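Local coordinates for protein probable oxidoreductase (Mycobacterium abscessus, PDB 4EYE) that is probably an oxidoreductase of the zinc-binding dehydrogenase and quinone oxidoreductase type, within the medium-chain alcohol dehydrogenase-like family, at residues A[156-159]-A[160-163]; A[303-307]-A[308-312]; A[325-328]-A[329-333]; A[59-62]-A[63-66]. All blocks are in the same frame, centred on the assembly; numbering follows the deposited sequence.

From the N terminus, contact 4 comes first: residues 59-66 turn the chain from strand 57-59 into helix 62-68, within the GroES-like part of the sequence. Contact 1, at 156-163, joins the loop after helix 143-154 to strand 162-165 of the six-stranded parallel sheet. Contact 2, at 303-312, ends helix 293-306 and leads to strand 313-318, and contact 3, at 325-333, ends helix 322-330 before strand 337-341. The four follow one another in series; none nests or crosses. Contacts 3 and 4 touch, their centres about 10 Å apart: Phe-329 meets Val-60, Cys-61 and Phe-62, and Ala-330 meets Tyr-65, whereas contacts 1 and 3 lie on opposite sides of the chain's centre.

Contact 1: A[156-159]-A[160-163]; sequences QLRA and GETV
Glu-161 turns its carboxylate back to the backbone N-H of Arg-158, three residues earlier, and its OE1 lies 2.7 Å from Arg-158 N. The bond is bent, with an N-H...O angle of 144°, and reaches the anti side of OE1, 34° out of the carboxylate plane. A second bond runs between the same two residues in the other sense: Glu-161 N donates to Arg-158 O at 3.1 Å and closes a type II beta turn from Arg-158 to Glu-161. The two side chains lie alongside each other and point the same way, with Arg-158 CB 3.6 Å from Glu-161 OE1. Next to this polar pair, Leu-157 CD1 meets Val-163 CG2 at 3.5 Å; it is put there by a CG anti to the backbone N (chi1 -179°), which carries the leucine tip towards the strand.

Further out, the Arg-158 chain bends at chi2, and NH1 donates to Leu-157 O at 2.8 Å, approaching from above that carbonyl plane. Gly-160 takes the third position of the turn with positive phi, the usual place for glycine in a type II turn. Leu-157 and Val-163 are both buried, packing on Tyr-151 of helix 143-154 and on strand 228-233. Strand 162-165 comes first in the Rossmann-type parallel sheet of order 3-2-1-4-5-6. Arg-252 forms a salt bridge with Glu-161 OE1, which also receives the Arg-158 N-H. A carboxylate oxygen shared by a backbone donor and an arginine is probably stabilised as the charged form, and the paired bonds between Arg-158 and Glu-161 are consistent with a rigid turn into the strand.

Contact 2: A[303-307]-A[308-312]; sequences KLVAE and GMRPP
Gly-308 meets the last turn of helix 293-306 with its backbone N-H: Gly-308 N donates to Val-305 O at 3.0 Å and more weakly to Leu-304 O. Its positive phi, 130°, turns the chain out of the helix. Met-309 N then donates to Leu-304 O at 3.0 Å along a nearly straight path (165°). The methionine side chain returns along the helix: with CG anti to the backbone N (chi1 -171°) and a bend at chi3, its CE comes within 3.9 Å of Leu-304 CB.

Arg-310 follows; a bend at chi2 folds the chain back, and NH1 donates to Val-305 O at 2.8 Å, the acceptor lying at the edge of the guanidinium and in its plane. The same NH1 donates to Met-309 O, at 2.9 Å. Val-305 O is thereby held by Gly-308 N and Arg-310 NH1 from opposite faces of its carbonyl plane, while a water links Arg-310 NH2 to Ala-306 O. Pro-311 and Pro-312 carry the chain past Tyr-144 towards strand 313-318. Positive phi at Gly-308, with bonds back into the final turn, defines a Schellman motif, here supplemented by an arginine bonded to a carbonyl of the helix's last turn, Val-305 O.

Contact 3: A[325-328]-A[329-333]; sequences ALQD and FADGK
Phe-329 and Ala-330 form the close-packed part of this turn, with Phe-329 N bonded to Ala-325 O at 3.0 Å and Ala-330 N to Leu-326 O at 2.9 Å in regular helical fashion. The CB of Phe-329 rests 3.5 Å from Leu-326 O, and with CG anti to the backbone N (chi1 177°) the ring is carried off the helix and away from the earlier turn. Asp-331 N closes the series on Gln-327 O at 2.8 Å, nearly in line with the C=O bond.

The other side is polar and looser. Gln-327 bends at chi2 (59°), which brings NE2 to the syn side of Asp-331 OD1 at 3.2 Å; the acceptor lies in the amide plane, while the donor stands 35° out of the carboxylate plane. Asp-331 is exposed, and this bond ties its carboxylate to the amide. Lys-333 stretches its aliphatic chain past Asp-328, but NZ stays 4.0 Å from Asp-328 OD1, an attraction short of a salt bridge that may offset some of the charge of Asp-328 and Asp-331. The backbone is also tied here: Gly-332, with positive phi, leaves the helix in a Schellman motif, its N bonded to Phe-329 O at 3.2 Å and Lys-333 N to Asp-328 O at 3.1 Å.

Helix 322-330 is the connecting helix of a beta-alpha-beta unit between the parallel strands 313-318 and 337-341. Its inner side lays Ala-325 on Met-338 and Leu-340 of strand 337-341, while Leu-326, Phe-329 and Ala-330 pack against Tyr-65 of helix 62-68.

Contact 4: A[59-62]-A[63-66]; sequences GVCF and PDYL
Asp-64 OD2 receives the backbone N-H of Cys-61 at 2.9 Å, from above the carboxylate plane, and the hydroxyl OH of Tyr-114 makes a weak bond to the same oxygen. This is the start of helix 62-68, with Cys-61 at the N-cap position and the aspartate, three residues on, reaching back to the cap residue's N-H: the N3-to-N-cap half of a capping box. Asp-64 is buried, and its other oxygen, OD1, takes a weak bond from the backbone N of Ile-84.

Cys-61 SG sits between its backbone N and carbonyl carbon (chi1 70°), a position that brings it to 3.4 Å from Pro-63 CD. The first turn is drawn together by Leu-66 N, which donates to Phe-62 O at 3.0 Å in an almost straight bond (172°), and by a weaker one from Tyr-65 N to Cys-61 O.

Phe-62 meets Tyr-65 and Leu-66 of the following turn, both on the same side of its ring plane. Its CE1 lies at the edge of the Tyr-65 ring, 3.8 Å from CD2 of Tyr-65, with the two ring planes inclined at 52°. Leu-66 instead comes over a face of the phenylalanine in a CH-pi contact: its CG stands 4.0 Å from the centroid of the Phe-62 ring, and its CD1 approaches Phe-62 CE2 to 3.3 Å.

Contact 1: A[156-159]-A[160-163]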
loop_
_atom_site.group_PDB
_atom_site.type_symbol
_atom_site.label_atom_id
_atom_site.label_comp_id
_atom_site.label_asym_id
_atom_site.label_seq_id
_atom_site.Cartn_x
_atom_site.Cartn_y
_atom_site.Cartn_z
ATOM N N GLN A 156 -7.482 16.915 0.040
ATOM C CA GLN A 156 -7.764 17.753 1.185
ATOM C C GLN A 156 -8.996 17.290 2.010
ATOM O O GLN A 156 -9.939 18.072 2.242
ATOM C CB GLN A 156 -7.892 19.219 0.766
ATOM C CG GLN A 156 -6.596 19.785 0.181
ATOM C CD GLN A 156 -6.729 21.230 -0.267
ATOM O OE1 GLN A 156 -6.683 22.151 0.550
ATOM N NE2 GLN A 156 -6.874 21.444 -1.584
ATOM N N LEU A 157 -8.946 16.044 2.477
ATOM C CA LEU A 157 -10.002 15.483 3.314
ATOM C C LEU A 157 -10.171 16.303 4.578
ATOM O O LEU A 157 -9.202 16.775 5.133
ATOM C CB LEU A 157 -9.664 14.047 3.694
ATOM C CG LEU A 157 -10.707 13.330 4.565
ATOM C CD1 LEU A 157 -12.113 13.302 3.969
ATOM C CD2 LEU A 157 -10.226 11.915 4.911
ATOM N N ARG A 158 -11.406 16.481 5.033
ATOM C CA ARG A 158 -11.635 17.215 6.264
ATOM C C ARG A 158 -12.385 16.348 7.240
ATOM O O ARG A 158 -13.172 15.491 6.837
ATOM C CB ARG A 158 -12.410 18.498 5.966
ATOM C CG ARG A 158 -11.615 19.514 5.158
ATOM C CD ARG A 158 -10.458 20.042 5.991
ATOM N NE ARG A 158 -9.558 20.949 5.276
ATOM C CZ ARG A 158 -8.423 20.591 4.658
ATOM N NH1 ARG A 158 -8.035 19.309 4.583
ATOM N NH2 ARG A 158 -7.685 21.514 4.070
ATOM N N ALA A 159 -12.151 16.581 8.528
ATOM C CA ALA A 159 -12.947 15.936 9.582
ATOM C C ALA A 159 -14.448 16.138 9.289
ATOM O O ALA A 159 -14.862 17.209 8.875
ATOM C CB ALA A 159 -12.563 16.510 10.950
ATOM N N GLY A 160 -15.243 15.093 9.449
ATOM C CA GLY A 160 -16.685 15.203 9.290
ATOM C C GLY A 160 -17.165 14.992 7.866
ATOM O O GLY A 160 -18.366 14.913 7.631
ATOM N N GLU A 161 -16.255 14.879 6.895
ATOM C CA GLU A 161 -16.691 14.522 5.531
ATOM C C GLU A 161 -16.981 13.039 5.423
ATOM O O GLU A 161 -16.582 12.262 6.281
ATOM C CB GLU A 161 -15.644 14.960 4.507
ATOM C CG GLU A 161 -15.515 16.481 4.380
ATOM C CD GLU A 161 -14.630 16.894 3.234
ATOM O OE1 GLU A 161 -13.436 16.479 3.186
ATOM O OE2 GLU A 161 -15.140 17.616 2.344
ATOM N N THR A 162 -17.700 12.641 4.366
ATOM C CA THR A 162 -17.960 11.254 4.130
ATOM C C THR A 162 -17.179 10.744 2.940
ATOM O O THR A 162 -17.242 11.356 1.854
ATOM C CB THR A 162 -19.453 10.995 3.881
ATOM O OG1 THR A 162 -20.160 11.354 5.043
ATOM C CG2 THR A 162 -19.683 9.509 3.577
ATOM N N VAL A 163 -16.485 9.617 3.135
ATOM C CA VAL A 163 -15.628 9.030 2.115
ATOM C C VAL A 163 -16.167 7.680 1.715
ATOM O O VAL A 163 -16.495 6.855 2.568
ATOM C CB VAL A 163 -14.175 8.894 2.624
ATOM C CG1 VAL A 163 -13.243 8.268 1.554
ATOM C CG2 VAL A 163 -13.657 10.262 3.057
#

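Contact 2: A[303-307]-A[308-312]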
loop_
_atom_site.group_PDB
_atom_site.type_symbol
_atom_site.label_atom_id
_atom_site.label_comp_id
_atom_site.label_asym_id
_atom_site.label_seq_id
_atom_site.Cartn_x
_atom_site.Cartn_y
_atom_site.Cartn_z
ATOM N N LYS A 303 1.712 9.749 14.089
ATOM C CA LYS A 303 0.678 10.293 14.939
ATOM C C LYS A 303 -0.568 9.407 14.941
ATOM O O LYS A 303 -1.097 9.072 16.019
ATOM C CB LYS A 303 0.324 11.716 14.498
ATOM C CG LYS A 303 -0.963 12.312 15.105
ATOM C CD LYS A 303 -1.211 13.738 14.600
ATOM C CE LYS A 303 -2.700 14.067 14.386
ATOM N NZ LYS A 303 -3.389 14.417 15.651
ATOM N N LEU A 304 -1.011 8.991 13.755
ATOM C CA LEU A 304 -2.140 8.053 13.647
ATOM C C LEU A 304 -1.874 6.745 14.384
ATOM O O LEU A 304 -2.764 6.265 15.067
ATOM C CB LEU A 304 -2.564 7.824 12.184
ATOM C CG LEU A 304 -3.083 9.086 11.472
ATOM C CD1 LEU A 304 -3.243 8.924 9.966
ATOM C CD2 LEU A 304 -4.400 9.538 12.074
ATOM N N VAL A 305 -0.662 6.202 14.276
ATOM C CA VAL A 305 -0.259 4.990 14.996
ATOM C C VAL A 305 -0.218 5.216 16.523
ATOM O O VAL A 305 -0.724 4.387 17.281
ATOM C CB VAL A 305 1.110 4.448 14.496
ATOM C CG1 VAL A 305 1.639 3.336 15.430
ATOM C CG2 VAL A 305 1.000 3.945 13.036
ATOM N N ALA A 306 0.339 6.368 16.964
ATOM C CA ALA A 306 0.297 6.740 18.379
ATOM C C ALA A 306 -1.130 6.772 18.891
ATOM O O ALA A 306 -1.382 6.350 20.005
ATOM C CB ALA A 306 0.979 8.097 18.619
ATOM N N GLU A 307 -2.062 7.244 18.070
ATOM C CA GLU A 307 -3.441 7.378 18.463
ATOM C C GLU A 307 -4.217 6.059 18.402
ATOM O O GLU A 307 -5.346 5.969 18.922
ATOM C CB GLU A 307 -4.129 8.461 17.606
ATOM C CG GLU A 307 -3.564 9.836 17.888
ATOM C CD GLU A 307 -4.098 10.898 16.928
ATOM O OE1 GLU A 307 -4.849 10.555 15.985
ATOM O OE2 GLU A 307 -3.814 12.096 17.163
ATOM N N GLY A 308 -3.590 5.033 17.837
ATOM C CA GLY A 308 -4.093 3.647 17.934
ATOM C C GLY A 308 -4.188 2.892 16.617
ATOM O O GLY A 308 -4.560 1.728 16.613
ATOM N N MET A 309 -3.876 3.529 15.493
ATOM C CA MET A 309 -4.025 2.828 14.220
ATOM C C MET A 309 -3.060 1.638 14.125
ATOM O O MET A 309 -1.862 1.774 14.337
ATOM C CB MET A 309 -3.806 3.790 13.029
ATOM C CG MET A 309 -4.156 3.208 11.675
ATOM S SD MET A 309 -3.923 4.399 10.338
ATOM C CE MET A 309 -2.131 4.528 10.236
ATOM N N ARG A 310 -3.584 0.487 13.763
ATOM C CA ARG A 310 -2.769 -0.688 13.565
ATOM C C ARG A 310 -3.119 -1.300 12.200
ATOM O O ARG A 310 -4.226 -1.832 12.021
ATOM C CB ARG A 310 -3.023 -1.733 14.690
ATOM C CG ARG A 310 -2.638 -1.297 16.081
ATOM C CD ARG A 310 -1.126 -1.112 16.237
ATOM N NE ARG A 310 -0.811 -0.676 17.581
ATOM C CZ ARG A 310 -0.799 0.588 17.994
ATOM N NH1 ARG A 310 -1.079 1.600 17.156
ATOM N NH2 ARG A 310 -0.531 0.862 19.276
ATOM N N PRO A 311 -2.238 -1.183 11.234
ATOM C CA PRO A 311 -2.472 -1.831 9.943
ATOM C C PRO A 311 -2.740 -3.317 10.064
ATOM O O PRO A 311 -1.909 -4.050 10.635
ATOM C CB PRO A 311 -1.150 -1.596 9.190
ATOM C CG PRO A 311 -0.581 -0.364 9.802
ATOM C CD PRO A 311 -0.940 -0.465 11.264
ATOM N N PRO A 312 -3.896 -3.784 9.558
ATOM C CA PRO A 312 -4.178 -5.242 9.579
ATOM C C PRO A 312 -3.260 -6.046 8.668
ATOM O O PRO A 312 -3.079 -5.695 7.509
ATOM C CB PRO A 312 -5.636 -5.358 9.117
ATOM C CG PRO A 312 -6.183 -3.971 9.099
ATOM C CD PRO A 312 -5.028 -2.989 9.064
HETATM O O HOH W 1 -1.460 3.404 20.171
#

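Contact 3: A[325-328]-A[329-333]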
loop_
_atom_site.group_PDB
_atom_site.type_symbol
_atom_site.label_atom_id
_atom_site.label_comp_id
_atom_site.label_asym_id
_atom_site.label_seq_id
_atom_site.Cartn_x
_atom_site.Cartn_y
_atom_site.Cartn_z
ATOM N N ALA A 325 2.500 -17.608 -1.959
ATOM C CA ALA A 325 2.023 -16.368 -1.371
ATOM C C ALA A 325 1.527 -15.458 -2.509
ATOM O O ALA A 325 0.407 -14.884 -2.460
ATOM C CB ALA A 325 3.147 -15.688 -0.568
ATOM N N LEU A 326 2.364 -15.314 -3.530
ATOM C CA LEU A 326 2.034 -14.422 -4.635
ATOM C C LEU A 326 0.839 -14.939 -5.459
ATOM O O LEU A 326 0.041 -14.163 -5.972
ATOM C CB LEU A 326 3.273 -14.136 -5.512
ATOM C CG LEU A 326 4.047 -12.861 -5.176
ATOM C CD1 LEU A 326 3.178 -11.630 -5.599
ATOM C CD2 LEU A 326 4.399 -12.813 -3.694
ATOM N N GLN A 327 0.731 -16.242 -5.602
ATOM C CA GLN A 327 -0.428 -16.843 -6.297
ATOM C C GLN A 327 -1.727 -16.543 -5.530
ATOM O O GLN A 327 -2.733 -16.162 -6.119
ATOM C CB GLN A 327 -0.257 -18.364 -6.406
ATOM C CG GLN A 327 -1.217 -19.037 -7.411
ATOM C CD GLN A 327 -1.038 -18.480 -8.800
ATOM O OE1 GLN A 327 0.017 -18.615 -9.411
ATOM N NE2 GLN A 327 -2.056 -17.827 -9.299
ATOM N N ASP A 328 -1.688 -16.695 -4.213
ATOM C CA ASP A 328 -2.866 -16.360 -3.389
ATOM C C ASP A 328 -3.248 -14.900 -3.545
ATOM O O ASP A 328 -4.424 -14.561 -3.695
ATOM C CB ASP A 328 -2.579 -16.677 -1.939
ATOM C CG ASP A 328 -2.524 -18.178 -1.674
ATOM O OD1 ASP A 328 -2.910 -18.964 -2.561
ATOM O OD2 ASP A 328 -2.118 -18.551 -0.554
ATOM N N PHE A 329 -2.246 -14.044 -3.560
ATOM C CA PHE A 329 -2.471 -12.627 -3.774
ATOM C C PHE A 329 -3.153 -12.355 -5.125
ATOM O O PHE A 329 -4.109 -11.597 -5.209
ATOM C CB PHE A 329 -1.139 -11.855 -3.683
ATOM C CG PHE A 329 -1.291 -10.396 -3.965
ATOM C CD1 PHE A 329 -1.164 -9.902 -5.265
ATOM C CD2 PHE A 329 -1.610 -9.523 -2.951
ATOM C CE1 PHE A 329 -1.347 -8.550 -5.519
ATOM C CE2 PHE A 329 -1.785 -8.174 -3.189
ATOM C CZ PHE A 329 -1.652 -7.682 -4.464
ATOM N N ALA A 330 -2.623 -12.963 -6.170
ATOM C CA ALA A 330 -3.181 -12.864 -7.529
ATOM C C ALA A 330 -4.607 -13.454 -7.635
ATOM O O ALA A 330 -5.437 -12.908 -8.336
ATOM C CB ALA A 330 -2.257 -13.566 -8.518
ATOM N N ASP A 331 -4.866 -14.536 -6.911
ATOM C CA ASP A 331 -6.176 -15.170 -6.894
ATOM C C ASP A 331 -7.188 -14.387 -6.057
ATOM O O ASP A 331 -8.325 -14.816 -5.940
ATOM C CB ASP A 331 -6.094 -16.575 -6.309
ATOM C CG ASP A 331 -5.299 -17.524 -7.155
ATOM O OD1 ASP A 331 -5.024 -17.203 -8.303
ATOM O OD2 ASP A 331 -4.902 -18.575 -6.657
ATOM N N GLY A 332 -6.797 -13.248 -5.470
ATOM C CA GLY A 332 -7.744 -12.403 -4.735
ATOM C C GLY A 332 -8.079 -12.883 -3.334
ATOM O O GLY A 332 -9.136 -12.559 -2.795
ATOM N N LYS A 333 -7.190 -13.651 -2.722
ATOM C CA LYS A 333 -7.427 -14.152 -1.371
ATOM C C LYS A 333 -6.992 -13.218 -0.213
ATOM O O LYS A 333 -7.298 -13.505 0.920
ATOM C CB LYS A 333 -6.771 -15.525 -1.223
ATOM C CG LYS A 333 -7.278 -16.519 -2.269
ATOM C CD LYS A 333 -6.642 -17.895 -2.115
ATOM C CE LYS A 333 -7.341 -18.936 -2.994
ATOM N NZ LYS A 333 -6.744 -20.251 -2.713
#

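Contact 4: A[59-62]-A[63-66]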
loop_
_atom_site.group_PDB
_atom_site.type_symbol
_atom_site.label_atom_id
_atom_site.label_comp_id
_atom_site.label_asym_id
_atom_site.label_seq_id
_atom_site.Cartn_x
_atom_site.Cartn_y
_atom_site.Cartn_z
ATOM N N GLY A 59 6.760 -6.713 2.281
ATOM C CA GLY A 59 5.395 -6.550 1.829
ATOM C C GLY A 59 5.155 -7.158 0.467
ATOM O O GLY A 59 6.029 -7.124 -0.396
ATOM N N VAL A 60 3.968 -7.720 0.285
ATOM C CA VAL A 60 3.451 -8.097 -1.027
ATOM C C VAL A 60 2.498 -6.961 -1.457
ATOM O O VAL A 60 1.565 -6.557 -0.702
ATOM C CB VAL A 60 2.762 -9.468 -0.958
ATOM C CG1 VAL A 60 2.150 -9.884 -2.310
ATOM C CG2 VAL A 60 3.797 -10.520 -0.494
ATOM N N CYS A 61 2.768 -6.370 -2.610
ATOM C CA CYS A 61 1.880 -5.345 -3.157
ATOM C C CYS A 61 1.575 -5.629 -4.650
ATOM O O CYS A 61 2.268 -6.446 -5.307
ATOM C CB CYS A 61 2.503 -3.973 -2.991
ATOM S SG CYS A 61 3.944 -3.648 -4.050
ATOM N N PHE A 62 0.587 -4.916 -5.175
ATOM C CA PHE A 62 0.148 -5.111 -6.540
ATOM C C PHE A 62 1.271 -4.867 -7.558
ATOM O O PHE A 62 1.420 -5.646 -8.479
ATOM C CB PHE A 62 -1.110 -4.266 -6.853
ATOM C CG PHE A 62 -1.841 -4.717 -8.100
ATOM C CD1 PHE A 62 -2.430 -5.951 -8.160
ATOM C CD2 PHE A 62 -1.910 -3.904 -9.211
ATOM C CE1 PHE A 62 -3.084 -6.386 -9.325
ATOM C CE2 PHE A 62 -2.585 -4.311 -10.361
ATOM C CZ PHE A 62 -3.167 -5.558 -10.416
ATOM N N PRO A 63 2.096 -3.824 -7.377
ATOM C CA PRO A 63 3.226 -3.668 -8.322
ATOM C C PRO A 63 4.170 -4.864 -8.384
ATOM O O PRO A 63 4.608 -5.248 -9.478
ATOM C CB PRO A 63 3.949 -2.427 -7.806
ATOM C CG PRO A 63 2.845 -1.599 -7.197
ATOM C CD PRO A 63 1.917 -2.619 -6.546
ATOM N N ASP A 64 4.421 -5.506 -7.241
ATOM C CA ASP A 64 5.279 -6.691 -7.207
ATOM C C ASP A 64 4.733 -7.735 -8.142
ATOM O O ASP A 64 5.441 -8.287 -8.987
ATOM C CB ASP A 64 5.389 -7.365 -5.822
ATOM C CG ASP A 64 5.869 -6.460 -4.727
ATOM O OD1 ASP A 64 6.688 -5.520 -4.957
ATOM O OD2 ASP A 64 5.502 -6.771 -3.551
ATOM N N TYR A 65 3.462 -8.030 -7.959
ATOM C CA TYR A 65 2.761 -9.020 -8.776
ATOM C C TYR A 65 2.795 -8.671 -10.288
ATOM O O TYR A 65 3.106 -9.510 -11.148
ATOM C CB TYR A 65 1.318 -9.111 -8.269
ATOM C CG TYR A 65 0.400 -9.886 -9.186
ATOM C CD1 TYR A 65 0.682 -11.200 -9.511
ATOM C CD2 TYR A 65 -0.739 -9.309 -9.722
ATOM C CE1 TYR A 65 -0.138 -11.919 -10.349
ATOM C CE2 TYR A 65 -1.564 -10.026 -10.587
ATOM C CZ TYR A 65 -1.234 -11.338 -10.901
ATOM O OH TYR A 65 -2.030 -12.089 -11.735
ATOM N N LEU A 66 2.487 -7.417 -10.597
ATOM C CA LEU A 66 2.536 -6.935 -11.980
ATOM C C LEU A 66 3.931 -7.137 -12.565
ATOM O O LEU A 66 4.054 -7.519 -13.735
ATOM C CB LEU A 66 2.107 -5.437 -12.070
ATOM C CG LEU A 66 0.635 -5.091 -11.694
ATOM C CD1 LEU A 66 0.214 -3.621 -11.956
ATOM C CD2 LEU A 66 -0.338 -6.003 -12.468
#